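Local coordinates for protein CrmK (Actinoalloteichus sp. WH1-2216-6, PDB 5I1V) that acts as an oxidase with covalently bound FAD in the shunt product recycling mechanism of caerulomycin biosynthesis, at residues A[65-70]-A[449-454]; A[192-197]-A[495-500]; A[141-146]-A[377-382]. All coordinates share one frame; numbering follows the deposited sequence.

Contact 1: A[65-70]-A[449-454]; sequences CGEAFV and YPDIDL. With FAD (flavin-adenine dinucleotide), chain E.
Glu67 reaches across to the backbone of Ile452, whose N donates to Glu67 OE1 over 2.7 Å in a nearly straight bond (164°). The N-H comes in from above the carboxylate plane, tilted 38° out of it. A bend at chi2 (-73°) takes Glu67 past Pro450, its CG 3.4 Å from Pro450 O. Phe69 supplies apolar packing: its CE2 lies 3.8 Å from Pro450 CB, and Ile452 CG2 sits at the ring edge, while Glu67 CB, from the same segment, lies over the rim of one ring face. The loop just after His64, a covalent anchor of the flavin, is thereby tied to the berberine-like C-terminal part of this FAD-linked oxidoreductase. Both segments touch the cofactor: Cys65 N donates to the pyrophosphate oxygen FAD O1A at 2.9 Å, and Tyr449 OH approaches FAD C4X of the isoalloxazine to 3.2 Å. Further out, Lys341 forms salt bridges with both Glu67 OE1 and Asp451 OD1, which would ease the repulsion between these two oxygens, 4.2 Å apart. Asp451 OD1 also accepts from Asp453 N in an Asx turn, Lys343 bridges Asp451 and Asp453, and His493 stacks on the Phe69 ring.

Contact 2: A[192-197]-A[495-500]; sequences GNFGVI and FSIRPR. With FAD (flavin-adenine dinucleotide), chain E.
At the adenine end of the FAD site, Asn193 meets Ile497 and pins the C-terminal tail to the loop leading into strand 196-202. The main link is a backbone-to-side-chain bond: Ile497 N donates to Asn193 OD1 over 2.7 Å with an N-H...O angle of 161°, arriving from above the amide plane, 37° out of it. Asn193 CG lies anti to its own carbonyl carbon (chi1 -80°), and from there the amide crosses the Ile497 side chain at about a right angle, with Ile497 CG1 and Ser496 CB both packed near OD1. Phe194 adds an apolar touch, its CZ 4.1 Å from Ile497 CG1.

Two waters widen the link. One accepts from Asn193 ND2 at 2.9 Å and donates to Phe495 O at 2.8 Å; a second water lies 2.7 Å from Asn193 OD1 and near Ile497 O. An alanine at Asn193 would probably leave Ile497 N without its acceptor and the first water without its donor.

This loop and the start of the strand after it hold the adenine. Gly192 N donates to FAD N3A (3.0 Å), Ile197 N to FAD N1A (2.9 Å), and FAD N6A donates a hydrogen bond to Ile197 O (2.9 Å). Gly192 has a positive phi, and any CB there would run into FAD O3B. Nearby, Lys482 and Tyr475 of helix 475-485 hydrogen-bond to Asn193 O and Arg498 N, one on each segment.

With ND2 also donating to Gly190 O, the Asn193 amide is gripped at both ends; this would set which end faces Ile497 and satisfy its polar atoms within a buried contact.

Contact 3: A[141-146]-A[377-382]; sequences LSRLLG and YIAYGG
Arg143 lies along the backbone of Tyr380, and its side chain carries most of the contact. From CB the chain sets off with CG anti to the carbonyl carbon and beside the backbone N (chi1 -71°). CG comes to 3.5 Å from Tyr380 O, and CD follows at 3.6 Å from Tyr380 O while also touching Ala379 CB at 4.1 Å. A bend at chi3 (61°) then turns the guanidinium so that Ala379 CB lies over one of its faces and Tyr380 O at its edge. NE makes a weak bond to Ile262 O. At the tip, NH1 donates to Tyr380 O over 2.8 Å at 147°, close to the guanidinium plane, and NH2 goes to Asn254 O and, weakly, to Leu264 O. Backbone carbonyls thus take up every nitrogen of this buried, presumably charged group.

The main chains are close too: Gly382 CA makes a C-H...O contact with Arg143 O at 3.6 Å, and a CB on Gly382 would clash with that oxygen. Gly381 needs to be glycine for a different reason, since a CB would press on the carbonyl O of the residue before it. Ser142 OG donates to Gly146 O (2.8 Å), just past the end of the short helix, and also bonds to Gly139 N.

The CB of Tyr380 points away from 141-146, and its ring meets Tyr138 edge-to-face and Lys401 in a cation-pi contact. Helix 142-145, from the FAD-binding part, therefore rests at the end of strand 374-379, which runs between 265-271 and 400-408 in the large antiparallel sheet, with helix 237-253 packing on Tyr377 and Ala379.

Along the chain the first segments come in the order 65-70, 141-146, 192-197, and their partners in the order 377-382, 449-454, 495-500, so each contact closes a long excursion. Contacts 1 and 2 lie next to each other, centres 14 Å apart, and touch through Phe495, which packs on Phe69, Pro450 and Ile452; both border FAD. Contact 3 is across the chain's centre, about 24 Å from contact 1 and 28 Å from contact 2 between centres. It ties the FAD-binding part to the eight-stranded sheet, whereas contacts 1 and 2 bring the C-terminal segments onto cofactor-lining loops, so the bound flavin is enclosed by chain regions far apart in sequence.

Contact 1: A[65-70]-A[449-454]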
loop_
_atom_site.group_PDB
_atom_site.type_symbol
_atom_site.label_atom_id
_atom_site.label_comp_id
_atom_site.label_asym_id
_atom_site.label_seq_id
_atom_site.Cartn_x
_atom_site.Cartn_y
_atom_site.Cartn_z
ATOM N N CYS A 65 -8.770 14.019 -1.425
ATOM C CA CYS A 65 -9.580 15.038 -2.166
ATOM C C CYS A 65 -8.754 15.510 -3.368
ATOM O O CYS A 65 -7.586 15.840 -3.176
ATOM C CB CYS A 65 -9.771 16.277 -1.331
ATOM S SG CYS A 65 -11.015 17.419 -1.979
ATOM N N GLY A 66 -9.388 15.648 -4.515
ATOM C CA GLY A 66 -8.731 16.178 -5.699
ATOM C C GLY A 66 -8.562 17.693 -5.695
ATOM O O GLY A 66 -7.773 18.203 -6.431
ATOM N N GLU A 67 -9.227 18.407 -4.802
ATOM C CA GLU A 67 -9.090 19.863 -4.707
ATOM C C GLU A 67 -8.703 20.247 -3.286
ATOM O O GLU A 67 -8.524 19.371 -2.450
ATOM C CB GLU A 67 -10.411 20.534 -5.044
ATOM C CG GLU A 67 -10.851 20.393 -6.479
ATOM C CD GLU A 67 -10.036 21.241 -7.473
ATOM O OE1 GLU A 67 -10.480 21.321 -8.636
ATOM O OE2 GLU A 67 -8.979 21.824 -7.117
ATOM N N ALA A 68 -8.605 21.538 -3.023
ATOM C CA ALA A 68 -8.118 22.063 -1.763
ATOM C C ALA A 68 -9.258 22.234 -0.745
ATOM O O ALA A 68 -9.262 23.177 0.026
ATOM C CB ALA A 68 -7.464 23.419 -1.971
ATOM N N PHE A 69 -10.214 21.338 -0.736
ATOM C CA PHE A 69 -11.380 21.512 0.136
ATOM C C PHE A 69 -10.986 21.420 1.575
ATOM O O PHE A 69 -11.583 22.068 2.416
ATOM C CB PHE A 69 -12.412 20.445 -0.170
ATOM C CG PHE A 69 -13.007 20.555 -1.548
ATOM C CD1 PHE A 69 -12.779 21.666 -2.334
ATOM C CD2 PHE A 69 -13.860 19.589 -2.009
ATOM C CE1 PHE A 69 -13.365 21.786 -3.566
ATOM C CE2 PHE A 69 -14.474 19.707 -3.253
ATOM C CZ PHE A 69 -14.203 20.811 -4.031
ATOM N N VAL A 70 -10.005 20.581 1.880
ATOM C CA VAL A 70 -9.588 20.426 3.301
ATOM C C VAL A 70 -8.528 21.486 3.637
ATOM O O VAL A 70 -8.552 22.078 4.694
ATOM C CB VAL A 70 -9.007 19.016 3.551
ATOM C CG1 VAL A 70 -8.506 18.873 4.989
ATOM C CG2 VAL A 70 -9.949 17.872 3.198
ATOM N N TYR A 449 -14.615 13.202 -7.728
ATOM C CA TYR A 449 -13.507 13.776 -8.537
ATOM C C TYR A 449 -13.793 15.250 -8.831
ATOM O O TYR A 449 -14.019 15.600 -9.980
ATOM C CB TYR A 449 -13.356 13.041 -9.858
ATOM C CG TYR A 449 -12.995 11.583 -9.688
ATOM C CD1 TYR A 449 -11.913 11.225 -8.906
ATOM C CD2 TYR A 449 -13.668 10.587 -10.371
ATOM C CE1 TYR A 449 -11.541 9.916 -8.737
ATOM C CE2 TYR A 449 -13.314 9.246 -10.190
ATOM C CZ TYR A 449 -12.255 8.932 -9.366
ATOM O OH TYR A 449 -11.845 7.645 -9.158
ATOM N N PRO A 450 -13.827 16.099 -7.800
ATOM C CA PRO A 450 -14.275 17.479 -8.020
ATOM C C PRO A 450 -13.307 18.285 -8.875
ATOM O O PRO A 450 -12.110 18.135 -8.731
ATOM C CB PRO A 450 -14.236 18.104 -6.635
ATOM C CG PRO A 450 -13.166 17.309 -5.922
ATOM C CD PRO A 450 -13.327 15.908 -6.423
ATOM N N ASP A 451 -13.855 19.192 -9.663
ATOM C CA ASP A 451 -13.005 20.016 -10.537
ATOM C C ASP A 451 -13.491 21.435 -10.450
ATOM O O ASP A 451 -14.552 21.752 -11.016
ATOM C CB ASP A 451 -13.193 19.503 -11.927
ATOM C CG ASP A 451 -12.469 20.318 -12.979
ATOM O OD1 ASP A 451 -11.704 21.265 -12.653
ATOM O OD2 ASP A 451 -12.697 19.961 -14.166
ATOM N N ILE A 452 -12.726 22.309 -9.815
ATOM C CA ILE A 452 -13.247 23.669 -9.598
ATOM C C ILE A 452 -13.373 24.450 -10.918
ATOM O O ILE A 452 -14.048 25.476 -10.957
ATOM C CB ILE A 452 -12.449 24.525 -8.576
ATOM C CG1 ILE A 452 -11.014 24.763 -9.073
ATOM C CG2 ILE A 452 -12.608 23.915 -7.169
ATOM C CD1 ILE A 452 -10.088 25.568 -8.168
ATOM N N ASP A 453 -12.720 23.964 -11.977
ATOM C CA ASP A 453 -12.891 24.552 -13.329
ATOM C C ASP A 453 -14.359 24.551 -13.784
ATOM O O ASP A 453 -14.717 25.396 -14.598
ATOM C CB ASP A 453 -12.013 23.863 -14.378
ATOM C CG ASP A 453 -10.509 23.960 -14.066
ATOM O OD1 ASP A 453 -10.113 24.823 -13.258
ATOM O OD2 ASP A 453 -9.714 23.159 -14.626
ATOM N N LEU A 454 -15.225 23.676 -13.231
ATOM C CA LEU A 454 -16.644 23.668 -13.642
ATOM C C LEU A 454 -17.387 24.876 -13.117
ATOM O O LEU A 454 -18.472 25.141 -13.549
ATOM C CB LEU A 454 -17.391 22.362 -13.292
ATOM C CG LEU A 454 -16.802 21.025 -13.761
ATOM C CD1 LEU A 454 -17.733 19.852 -13.462
ATOM C CD2 LEU A 454 -16.384 21.013 -15.214
HETATM P PA FAD E . -10.348 13.664 2.175
HETATM O O1A FAD E . -9.410 14.492 1.332
HETATM O O2A FAD E . -9.901 13.405 3.585
HETATM O O5B FAD E . -11.784 14.298 2.169
HETATM C C5B FAD E . -12.554 14.458 0.982
HETATM C C4B FAD E . -13.677 15.471 1.248
HETATM O O4B FAD E . -14.584 14.846 2.178
HETATM C C3B FAD E . -13.306 16.783 1.905
HETATM O O3B FAD E . -14.283 17.747 1.556
HETATM C C2B FAD E . -13.428 16.487 3.374
HETATM O O2B FAD E . -13.451 17.596 4.278
HETATM C C1B FAD E . -14.643 15.552 3.395
HETATM N N9A FAD E . -14.551 14.547 4.484
HETATM C C8A FAD E . -13.537 13.677 4.778
HETATM N N7A FAD E . -13.819 13.005 5.942
HETATM C C5A FAD E . -14.989 13.457 6.340
HETATM C C6A FAD E . -15.826 13.125 7.467
HETATM N N6A FAD E . -15.394 12.178 8.277
HETATM N N1A FAD E . -16.976 13.796 7.591
HETATM C C2A FAD E . -17.350 14.774 6.739
HETATM N N3A FAD E . -16.648 15.101 5.624
HETATM C C4A FAD E . -15.447 14.489 5.460
HETATM N N1 FAD E . -13.688 7.143 -5.730
HETATM C C2 FAD E . -14.460 6.119 -6.163
HETATM O O2 FAD E . -15.690 6.181 -6.053
HETATM N N3 FAD E . -13.950 5.001 -6.723
HETATM C C4 FAD E . -12.656 4.804 -6.943
HETATM O O4 FAD E . -12.237 3.733 -7.431
HETATM C C4X FAD E . -11.737 5.842 -6.501
HETATM N N5 FAD E . -10.396 5.711 -6.690
HETATM C C5X FAD E . -9.578 6.642 -6.175
HETATM C C6 FAD E . -8.198 6.448 -6.211
HETATM C C7 FAD E . -7.286 7.376 -5.710
HETATM C C7M FAD E . -5.782 7.086 -5.782
HETATM C C8 FAD E . -7.851 8.606 -5.114
HETATM C C8M FAD E . -6.957 9.684 -4.566
HETATM C C9 FAD E . -9.231 8.832 -5.069
HETATM C C9A FAD E . -10.121 7.887 -5.576
HETATM N N10 FAD E . -11.508 8.074 -5.527
HETATM C C10 FAD E . -12.343 7.052 -5.939
HETATM C "C1'" FAD E . -12.099 9.366 -5.182
HETATM C "C2'" FAD E . -12.439 9.420 -3.727
HETATM O "O2'" FAD E . -13.664 8.742 -3.525
HETATM C "C3'" FAD E . -12.503 10.816 -3.204
HETATM O "O3'" FAD E . -11.217 11.455 -3.432
HETATM C "C4'" FAD E . -12.901 10.842 -1.713
HETATM O "O4'" FAD E . -13.553 12.088 -1.467
HETATM C "C5'" FAD E . -11.683 10.674 -0.828
HETATM O "O5'" FAD E . -12.122 10.614 0.529
HETATM P P FAD E . -10.992 10.815 1.624
HETATM O O1P FAD E . -9.833 9.931 1.343
HETATM O O2P FAD E . -11.607 10.767 2.987
HETATM O O3P FAD E . -10.528 12.338 1.317
#

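Contact 2: A[192-197]-A[495-500]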
loop_
_atom_site.group_PDB
_atom_site.type_symbol
_atom_site.label_atom_id
_atom_site.label_comp_id
_atom_site.label_asym_id
_atom_site.label_seq_id
_atom_site.Cartn_x
_atom_site.Cartn_y
_atom_site.Cartn_z
ATOM N N GLY A 192 -17.843 16.945 3.593
ATOM C CA GLY A 192 -17.500 18.313 4.059
ATOM C C GLY A 192 -18.726 19.257 4.076
ATOM O O GLY A 192 -18.582 20.501 3.957
ATOM N N ASN A 193 -19.914 18.658 4.125
ATOM C CA ASN A 193 -21.154 19.404 3.915
ATOM C C ASN A 193 -22.081 19.521 5.115
ATOM O O ASN A 193 -22.621 20.585 5.358
ATOM C CB ASN A 193 -21.972 18.811 2.788
ATOM C CG ASN A 193 -21.482 19.228 1.413
ATOM O OD1 ASN A 193 -21.357 20.390 1.099
ATOM N ND2 ASN A 193 -21.223 18.268 0.591
ATOM N N PHE A 194 -22.378 18.419 5.749
ATOM C CA PHE A 194 -23.456 18.381 6.751
ATOM C C PHE A 194 -22.997 18.302 8.197
ATOM O O PHE A 194 -23.752 18.665 9.073
ATOM C CB PHE A 194 -24.396 17.218 6.431
ATOM C CG PHE A 194 -24.924 17.253 4.999
ATOM C CD1 PHE A 194 -25.974 18.081 4.657
ATOM C CD2 PHE A 194 -24.375 16.453 4.033
ATOM C CE1 PHE A 194 -26.442 18.145 3.365
ATOM C CE2 PHE A 194 -24.807 16.515 2.715
ATOM C CZ PHE A 194 -25.837 17.369 2.383
ATOM N N GLY A 195 -21.770 17.878 8.425
ATOM C CA GLY A 195 -21.246 17.587 9.740
ATOM C C GLY A 195 -20.114 16.637 9.634
ATOM O O GLY A 195 -19.724 16.246 8.503
ATOM N N VAL A 196 -19.554 16.238 10.776
ATOM C CA VAL A 196 -18.416 15.333 10.790
ATOM C C VAL A 196 -18.923 13.903 10.904
ATOM O O VAL A 196 -19.492 13.491 11.936
ATOM C CB VAL A 196 -17.480 15.602 11.905
ATOM C CG1 VAL A 196 -16.274 14.638 11.861
ATOM C CG2 VAL A 196 -17.014 17.018 11.847
ATOM N N ILE A 197 -18.688 13.125 9.857
ATOM C CA ILE A 197 -19.068 11.723 9.902
ATOM C C ILE A 197 -18.062 10.998 10.785
ATOM O O ILE A 197 -16.881 11.032 10.478
ATOM C CB ILE A 197 -19.045 11.095 8.482
ATOM C CG1 ILE A 197 -20.044 11.810 7.588
ATOM C CG2 ILE A 197 -19.381 9.602 8.486
ATOM C CD1 ILE A 197 -19.602 11.759 6.138
ATOM N N PHE A 495 -17.078 23.731 -3.298
ATOM C CA PHE A 495 -18.226 23.011 -3.825
ATOM C C PHE A 495 -19.157 22.493 -2.747
ATOM O O PHE A 495 -19.836 21.519 -2.963
ATOM C CB PHE A 495 -17.770 21.856 -4.696
ATOM C CG PHE A 495 -17.349 22.243 -6.102
ATOM C CD1 PHE A 495 -17.618 23.493 -6.645
ATOM C CD2 PHE A 495 -16.761 21.295 -6.922
ATOM C CE1 PHE A 495 -17.273 23.785 -7.958
ATOM C CE2 PHE A 495 -16.410 21.599 -8.245
ATOM C CZ PHE A 495 -16.671 22.832 -8.750
ATOM N N SER A 496 -19.246 23.163 -1.617
ATOM C CA SER A 496 -20.174 22.725 -0.597
ATOM C C SER A 496 -21.602 23.093 -0.965
ATOM O O SER A 496 -21.822 24.052 -1.695
ATOM C CB SER A 496 -19.798 23.235 0.777
ATOM O OG SER A 496 -19.822 24.641 0.893
ATOM N N ILE A 497 -22.544 22.298 -0.484
ATOM C CA ILE A 497 -23.974 22.580 -0.725
ATOM C C ILE A 497 -24.265 23.959 -0.141
ATOM O O ILE A 497 -24.117 24.159 1.061
ATOM C CB ILE A 497 -24.915 21.538 -0.063
ATOM C CG1 ILE A 497 -24.566 20.075 -0.444
ATOM C CG2 ILE A 497 -26.354 21.840 -0.350
ATOM C CD1 ILE A 497 -24.519 19.852 -1.899
ATOM N N ARG A 498 -24.718 24.897 -0.958
ATOM C CA ARG A 498 -25.009 26.255 -0.440
ATOM C C ARG A 498 -26.343 26.290 0.300
ATOM O O ARG A 498 -27.299 25.631 -0.096
ATOM C CB ARG A 498 -25.064 27.303 -1.556
ATOM C CG ARG A 498 -23.821 27.406 -2.436
ATOM C CD ARG A 498 -22.564 27.540 -1.620
ATOM N NE ARG A 498 -21.432 28.059 -2.394
ATOM C CZ ARG A 498 -20.381 27.356 -2.810
ATOM N NH1 ARG A 498 -20.282 26.050 -2.585
ATOM N NH2 ARG A 498 -19.414 27.981 -3.465
ATOM N N PRO A 499 -26.435 27.081 1.352
ATOM C CA PRO A 499 -27.720 27.004 2.048
ATOM C C PRO A 499 -28.847 27.607 1.162
ATOM O O PRO A 499 -28.602 28.559 0.410
ATOM C CB PRO A 499 -27.494 27.836 3.315
ATOM C CG PRO A 499 -25.989 27.991 3.415
ATOM C CD PRO A 499 -25.533 28.045 1.986
ATOM N N ARG A 500 -30.026 26.985 1.235
ATOM C CA ARG A 500 -31.247 27.436 0.522
ATOM C C ARG A 500 -31.309 28.947 0.262
ATOM O O ARG A 500 -31.112 29.464 -0.850
ATOM C CB ARG A 500 -32.478 27.040 1.345
ATOM C CG ARG A 500 -33.133 25.730 0.950
ATOM C CD ARG A 500 -34.488 25.578 1.640
ATOM N NE ARG A 500 -34.440 26.176 2.979
ATOM C CZ ARG A 500 -35.163 25.775 4.025
ATOM N NH1 ARG A 500 -36.045 24.777 3.919
ATOM N NH2 ARG A 500 -35.007 26.397 5.202
ATOM O OXT ARG A 500 -31.562 29.706 1.199
HETATM P PA FAD E . -10.348 13.664 2.175
HETATM O O1A FAD E . -9.410 14.492 1.332
HETATM O O2A FAD E . -9.901 13.405 3.585
HETATM O O5B FAD E . -11.784 14.298 2.169
HETATM C C5B FAD E . -12.554 14.458 0.982
HETATM C C4B FAD E . -13.677 15.471 1.248
HETATM O O4B FAD E . -14.584 14.846 2.178
HETATM C C3B FAD E . -13.306 16.783 1.905
HETATM O O3B FAD E . -14.283 17.747 1.556
HETATM C C2B FAD E . -13.428 16.487 3.374
HETATM O O2B FAD E . -13.451 17.596 4.278
HETATM C C1B FAD E . -14.643 15.552 3.395
HETATM N N9A FAD E . -14.551 14.547 4.484
HETATM C C8A FAD E . -13.537 13.677 4.778
HETATM N N7A FAD E . -13.819 13.005 5.942
HETATM C C5A FAD E . -14.989 13.457 6.340
HETATM C C6A FAD E . -15.826 13.125 7.467
HETATM N N6A FAD E . -15.394 12.178 8.277
HETATM N N1A FAD E . -16.976 13.796 7.591
HETATM C C2A FAD E . -17.350 14.774 6.739
HETATM N N3A FAD E . -16.648 15.101 5.624
HETATM C C4A FAD E . -15.447 14.489 5.460
HETATM N N1 FAD E . -13.688 7.143 -5.730
HETATM C C2 FAD E . -14.460 6.119 -6.163
HETATM O O2 FAD E . -15.690 6.181 -6.053
HETATM N N3 FAD E . -13.950 5.001 -6.723
HETATM C C4 FAD E . -12.656 4.804 -6.943
HETATM O O4 FAD E . -12.237 3.733 -7.431
HETATM C C4X FAD E . -11.737 5.842 -6.501
HETATM N N5 FAD E . -10.396 5.711 -6.690
HETATM C C5X FAD E . -9.578 6.642 -6.175
HETATM C C6 FAD E . -8.198 6.448 -6.211
HETATM C C7 FAD E . -7.286 7.376 -5.710
HETATM C C7M FAD E . -5.782 7.086 -5.782
HETATM C C8 FAD E . -7.851 8.606 -5.114
HETATM C C8M FAD E . -6.957 9.684 -4.566
HETATM C C9 FAD E . -9.231 8.832 -5.069
HETATM C C9A FAD E . -10.121 7.887 -5.576
HETATM N N10 FAD E . -11.508 8.074 -5.527
HETATM C C10 FAD E . -12.343 7.052 -5.939
HETATM C "C1'" FAD E . -12.099 9.366 -5.182
HETATM C "C2'" FAD E . -12.439 9.420 -3.727
HETATM O "O2'" FAD E . -13.664 8.742 -3.525
HETATM C "C3'" FAD E . -12.503 10.816 -3.204
HETATM O "O3'" FAD E . -11.217 11.455 -3.432
HETATM C "C4'" FAD E . -12.901 10.842 -1.713
HETATM O "O4'" FAD E . -13.553 12.088 -1.467
HETATM C "C5'" FAD E . -11.683 10.674 -0.828
HETATM O "O5'" FAD E . -12.122 10.614 0.529
HETATM P P FAD E . -10.992 10.815 1.624
HETATM O O1P FAD E . -9.833 9.931 1.343
HETATM O O2P FAD E . -11.607 10.767 2.987
HETATM O O3P FAD E . -10.528 12.338 1.317
HETATM O O HOH W 1 -20.170 18.861 -2.059
HETATM O O HOH W 2 -22.609 22.278 2.582
#

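Contact 3: A[141-146]-A[377-382]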
loop_
_atom_site.group_PDB
_atom_site.type_symbol
_atom_site.label_atom_id
_atom_site.label_comp_id
_atom_site.label_asym_id
_atom_site.label_seq_id
_atom_site.Cartn_x
_atom_site.Cartn_y
_atom_site.Cartn_z
ATOM N N LEU A 141 -16.657 -3.942 -8.682
ATOM C CA LEU A 141 -17.796 -4.827 -8.471
ATOM C C LEU A 141 -19.143 -4.081 -8.597
ATOM O O LEU A 141 -20.184 -4.687 -8.365
ATOM C CB LEU A 141 -17.724 -5.512 -7.093
ATOM C CG LEU A 141 -16.512 -6.448 -6.833
ATOM C CD1 LEU A 141 -16.538 -7.101 -5.446
ATOM C CD2 LEU A 141 -16.517 -7.541 -7.893
ATOM N N SER A 142 -19.149 -2.803 -8.950
ATOM C CA SER A 142 -20.440 -2.078 -8.926
ATOM C C SER A 142 -21.433 -2.638 -9.971
ATOM O O SER A 142 -22.616 -2.635 -9.719
ATOM C CB SER A 142 -20.246 -0.575 -9.114
ATOM O OG SER A 142 -19.611 -0.017 -7.963
ATOM N N ARG A 143 -20.963 -3.095 -11.144
ATOM C CA ARG A 143 -21.904 -3.767 -12.079
ATOM C C ARG A 143 -22.695 -4.925 -11.492
ATOM O O ARG A 143 -23.862 -5.111 -11.813
ATOM C CB ARG A 143 -21.185 -4.180 -13.366
ATOM C CG ARG A 143 -20.872 -2.947 -14.133
ATOM C CD ARG A 143 -19.707 -3.103 -15.050
ATOM N NE ARG A 143 -19.888 -4.120 -16.083
ATOM C CZ ARG A 143 -20.421 -3.905 -17.290
ATOM N NH1 ARG A 143 -20.924 -2.714 -17.628
ATOM N NH2 ARG A 143 -20.478 -4.912 -18.161
ATOM N N LEU A 144 -22.058 -5.665 -10.605
ATOM C CA LEU A 144 -22.656 -6.808 -9.955
ATOM C C LEU A 144 -23.358 -6.433 -8.666
ATOM O O LEU A 144 -24.383 -7.021 -8.364
ATOM C CB LEU A 144 -21.599 -7.877 -9.659
ATOM C CG LEU A 144 -21.095 -8.572 -10.939
ATOM C CD1 LEU A 144 -19.827 -9.383 -10.698
ATOM C CD2 LEU A 144 -22.170 -9.442 -11.589
ATOM N N LEU A 145 -22.825 -5.466 -7.919
ATOM C CA LEU A 145 -23.286 -5.188 -6.530
ATOM C C LEU A 145 -23.885 -3.807 -6.254
ATOM O O LEU A 145 -24.476 -3.586 -5.186
ATOM C CB LEU A 145 -22.109 -5.377 -5.561
ATOM C CG LEU A 145 -21.519 -6.792 -5.514
ATOM C CD1 LEU A 145 -20.398 -6.917 -4.466
ATOM C CD2 LEU A 145 -22.615 -7.813 -5.247
ATOM N N GLY A 146 -23.719 -2.880 -7.185
ATOM C CA GLY A 146 -24.144 -1.529 -6.991
ATOM C C GLY A 146 -23.081 -0.589 -6.421
ATOM O O GLY A 146 -21.871 -0.808 -6.594
ATOM N N TYR A 377 -11.662 5.226 -19.745
ATOM C CA TYR A 377 -13.045 4.828 -19.911
ATOM C C TYR A 377 -13.322 3.647 -18.990
ATOM O O TYR A 377 -12.689 2.620 -19.085
ATOM C CB TYR A 377 -13.291 4.421 -21.355
ATOM C CG TYR A 377 -13.199 5.548 -22.319
ATOM C CD1 TYR A 377 -14.315 6.305 -22.620
ATOM C CD2 TYR A 377 -12.016 5.843 -22.965
ATOM C CE1 TYR A 377 -14.260 7.322 -23.532
ATOM C CE2 TYR A 377 -11.955 6.870 -23.883
ATOM C CZ TYR A 377 -13.086 7.586 -24.177
ATOM O OH TYR A 377 -13.026 8.621 -25.071
ATOM N N ILE A 378 -14.299 3.799 -18.117
ATOM C CA ILE A 378 -14.538 2.862 -17.016
ATOM C C ILE A 378 -15.936 2.265 -17.100
ATOM O O ILE A 378 -16.908 2.976 -17.008
ATOM C CB ILE A 378 -14.427 3.604 -15.665
ATOM C CG1 ILE A 378 -13.086 4.332 -15.575
ATOM C CG2 ILE A 378 -14.589 2.627 -14.488
ATOM C CD1 ILE A 378 -13.037 5.493 -14.615
ATOM N N ALA A 379 -16.015 0.960 -17.269
ATOM C CA ALA A 379 -17.261 0.245 -17.357
ATOM C C ALA A 379 -18.060 0.481 -16.061
ATOM O O ALA A 379 -17.470 0.629 -15.007
ATOM C CB ALA A 379 -16.989 -1.218 -17.525
ATOM N N TYR A 380 -19.376 0.622 -16.200
ATOM C CA TYR A 380 -20.277 0.996 -15.091
ATOM C C TYR A 380 -21.670 0.462 -15.393
ATOM O O TYR A 380 -21.816 -0.395 -16.270
ATOM C CB TYR A 380 -20.273 2.522 -14.983
ATOM C CG TYR A 380 -20.819 3.159 -13.737
ATOM C CD1 TYR A 380 -20.297 2.898 -12.469
ATOM C CD2 TYR A 380 -21.860 4.043 -13.829
ATOM C CE1 TYR A 380 -20.823 3.527 -11.354
ATOM C CE2 TYR A 380 -22.377 4.697 -12.734
ATOM C CZ TYR A 380 -21.850 4.434 -11.485
ATOM O OH TYR A 380 -22.408 5.077 -10.390
ATOM N N GLY A 381 -22.690 0.926 -14.653
ATOM C CA GLY A 381 -24.046 0.486 -14.892
ATOM C C GLY A 381 -24.349 -0.785 -14.144
ATOM O O GLY A 381 -24.093 -0.876 -12.915
ATOM N N GLY A 382 -24.981 -1.750 -14.833
ATOM C CA GLY A 382 -25.451 -2.963 -14.184
ATOM C C GLY A 382 -26.345 -2.670 -12.982
ATOM O O GLY A 382 -27.313 -1.926 -13.070
#